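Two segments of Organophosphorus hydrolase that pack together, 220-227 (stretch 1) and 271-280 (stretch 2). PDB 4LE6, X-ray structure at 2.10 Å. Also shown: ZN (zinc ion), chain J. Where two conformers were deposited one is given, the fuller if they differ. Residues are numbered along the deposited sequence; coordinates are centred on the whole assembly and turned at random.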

# COMPACT_ATOMS: atom_id res chain seq x y z
N LEU A 220 -12.06 25.05 0.84
CA LEU A 220 -10.92 25.23 1.72
C LEU A 220 -11.22 24.79 3.14
O LEU A 220 -12.28 25.09 3.67
CB LEU A 220 -10.56 26.71 1.78
CG LEU A 220 -9.56 27.15 0.73
CD1 LEU A 220 -10.07 26.81 -0.66
CD2 LEU A 220 -9.30 28.64 0.87
N VAL A 221 -10.26 24.13 3.78
CA VAL A 221 -10.36 23.80 5.18
C VAL A 221 -9.10 24.34 5.86
O VAL A 221 -8.03 23.72 5.77
CB VAL A 221 -10.49 22.28 5.38
CG1 VAL A 221 -10.44 21.92 6.87
CG2 VAL A 221 -11.79 21.77 4.74
N ALA A 222 -9.22 25.50 6.52
CA ALA A 222 -8.07 26.12 7.17
C ALA A 222 -7.52 25.14 8.19
O ALA A 222 -8.31 24.52 8.90
CB ALA A 222 -8.47 27.44 7.86
N SER A 223 -6.19 25.01 8.26
CA SER A 223 -5.52 24.08 9.19
C SER A 223 -4.19 24.73 9.62
O SER A 223 -3.11 24.16 9.41
CB SER A 223 -5.24 22.72 8.52
OG SER A 223 -4.52 22.90 7.32
N PRO A 224 -4.27 25.93 10.20
CA PRO A 224 -3.06 26.73 10.44
C PRO A 224 -2.16 26.12 11.50
O PRO A 224 -2.65 25.35 12.32
CB PRO A 224 -3.62 28.08 10.93
CG PRO A 224 -4.97 27.73 11.55
CD PRO A 224 -5.50 26.58 10.70
N GLY A 225 -0.86 26.42 11.46
CA GLY A 225 0.04 25.99 12.51
C GLY A 225 1.38 25.54 11.96
O GLY A 225 2.41 26.17 12.22
N HIS A 226 1.36 24.43 11.21
CA HIS A 226 2.57 23.96 10.56
C HIS A 226 3.19 25.13 9.79
O HIS A 226 4.39 25.37 9.89
CB HIS A 226 2.24 22.79 9.64
CG HIS A 226 3.40 22.29 8.84
ND1 HIS A 226 4.49 21.67 9.40
CD2 HIS A 226 3.62 22.29 7.50
CE1 HIS A 226 5.34 21.31 8.44
NE2 HIS A 226 4.83 21.69 7.28
N THR A 227 2.37 25.85 9.03
CA THR A 227 2.69 27.23 8.65
C THR A 227 1.47 28.09 8.97
O THR A 227 0.36 27.58 9.10
CB THR A 227 3.01 27.40 7.15
OG1 THR A 227 1.85 27.09 6.38
CG2 THR A 227 4.18 26.52 6.73
N GLN A 271 -0.21 25.48 17.89
CA GLN A 271 -1.28 25.67 16.92
C GLN A 271 -1.37 24.47 15.96
O GLN A 271 -2.47 23.95 15.68
CB GLN A 271 -1.05 26.96 16.14
CG GLN A 271 -2.19 27.29 15.23
CD GLN A 271 -2.04 28.64 14.55
OE1 GLN A 271 -0.96 28.99 14.08
NE2 GLN A 271 -3.12 29.40 14.49
N ALA A 272 -0.23 24.03 15.43
CA ALA A 272 -0.21 22.86 14.55
C ALA A 272 -0.84 21.66 15.27
O ALA A 272 -1.62 20.91 14.68
CB ALA A 272 1.21 22.52 14.14
N ARG A 273 -0.51 21.51 16.55
CA ARG A 273 -1.08 20.41 17.34
C ARG A 273 -2.60 20.54 17.53
O ARG A 273 -3.33 19.56 17.38
CB ARG A 273 -0.36 20.34 18.70
CG ARG A 273 -1.12 19.59 19.78
CD ARG A 273 -0.21 19.17 20.92
NE ARG A 273 0.64 20.23 21.45
CZ ARG A 273 0.21 21.27 22.15
NH1 ARG A 273 -1.08 21.44 22.40
NH2 ARG A 273 1.09 22.17 22.59
N GLN A 274 -3.07 21.75 17.86
CA GLN A 274 -4.52 22.00 17.93
C GLN A 274 -5.26 21.67 16.61
O GLN A 274 -6.30 20.96 16.58
CB GLN A 274 -4.77 23.46 18.31
CG GLN A 274 -6.24 23.78 18.59
CD GLN A 274 -6.50 25.26 18.86
OE1 GLN A 274 -5.72 26.13 18.46
NE2 GLN A 274 -7.60 25.56 19.54
N SER A 275 -4.71 22.16 15.50
CA SER A 275 -5.29 21.86 14.19
C SER A 275 -5.27 20.35 13.91
O SER A 275 -6.24 19.79 13.41
CB SER A 275 -4.53 22.60 13.10
OG SER A 275 -4.57 23.98 13.37
N ARG A 276 -4.16 19.70 14.24
CA ARG A 276 -4.09 18.24 14.06
C ARG A 276 -5.17 17.50 14.88
O ARG A 276 -5.90 16.66 14.34
CB ARG A 276 -2.71 17.72 14.44
CG ARG A 276 -2.60 16.18 14.42
CD ARG A 276 -1.15 15.71 14.44
NE ARG A 276 -0.37 16.33 15.51
CZ ARG A 276 0.50 17.32 15.33
NH1 ARG A 276 1.15 17.82 16.36
NH2 ARG A 276 0.72 17.83 14.13
N GLN A 277 -5.28 17.83 16.16
CA GLN A 277 -6.31 17.21 17.01
C GLN A 277 -7.71 17.39 16.41
O GLN A 277 -8.50 16.43 16.29
CB GLN A 277 -6.26 17.80 18.41
CG GLN A 277 -5.04 17.36 19.20
CD GLN A 277 -5.20 15.99 19.85
OE1 GLN A 277 -6.09 15.20 19.49
NE2 GLN A 277 -4.34 15.69 20.81
N ARG A 278 -8.01 18.63 16.00
CA ARG A 278 -9.32 18.92 15.43
C ARG A 278 -9.58 18.16 14.13
O ARG A 278 -10.66 17.55 13.94
CB ARG A 278 -9.45 20.42 15.18
CG ARG A 278 -10.75 20.81 14.51
CD ARG A 278 -10.98 22.31 14.61
NE ARG A 278 -9.93 23.07 13.92
CZ ARG A 278 -9.92 23.33 12.62
NH1 ARG A 278 -8.93 24.03 12.09
NH2 ARG A 278 -10.90 22.89 11.83
N ILE A 279 -8.62 18.22 13.22
CA ILE A 279 -8.77 17.58 11.92
C ILE A 279 -8.87 16.05 12.08
O ILE A 279 -9.63 15.39 11.36
CB ILE A 279 -7.61 17.96 10.98
CG1 ILE A 279 -7.68 19.46 10.64
CG2 ILE A 279 -7.63 17.13 9.69
CD1 ILE A 279 -8.96 19.92 9.95
N LEU A 280 -8.10 15.48 13.00
CA LEU A 280 -8.16 14.03 13.18
C LEU A 280 -9.53 13.67 13.72
O LEU A 280 -10.18 12.73 13.23
CB LEU A 280 -7.07 13.55 14.14
CG LEU A 280 -5.65 13.52 13.59
CD1 LEU A 280 -4.67 13.24 14.73
CD2 LEU A 280 -5.51 12.46 12.49
ZN ZN J . 5.55 21.41 5.49
O HOH W 1 -10.96 24.31 9.35
O HOH W 2 6.84 20.11 4.40

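Where a strand runs out into a loop, a neighbouring helix can bind its carbonyl oxygens with side-chain donors. Organophosphorus hydrolase offers a compact example. The shorter of the two bonds runs from Ser275 OG to Pro224 O, at 2.6 Å; the m rotamer of the serine carries its hydroxyl to the loop, and Ser275 CB already points toward it. Near the end of the strand, Arg278 NH1 donates to Ala222 O over 3.3 Å, long but nearly straight at 165°. Water 1 reinforces this link, donating to Ala222 O (2.7 Å) and accepting from Arg278 NH2 (2.9 Å).

The backbones come closest at Gly225, whose CA lies 3.7 Å from Ala272 CA. Glycine is essential to this approach: an ideal CB would sit 2.3 Å from Ala272 N, and the backbone angles, 140/-66, would also jam it against the preceding carbonyl. Next along the loop, His226 N rests 3.5 Å from Ala272 CB, while the imidazole leads away from the helix to bind zinc through NE2 at 2.0 Å.

Packing completes the contact. Gln271 lies along Pro224, its NE2 3.8 Å from Pro224 CB, and Val221 CG1 meets Ile279 CD1 at 4.0 Å, an apolar pairing two helical turns away from Gln271.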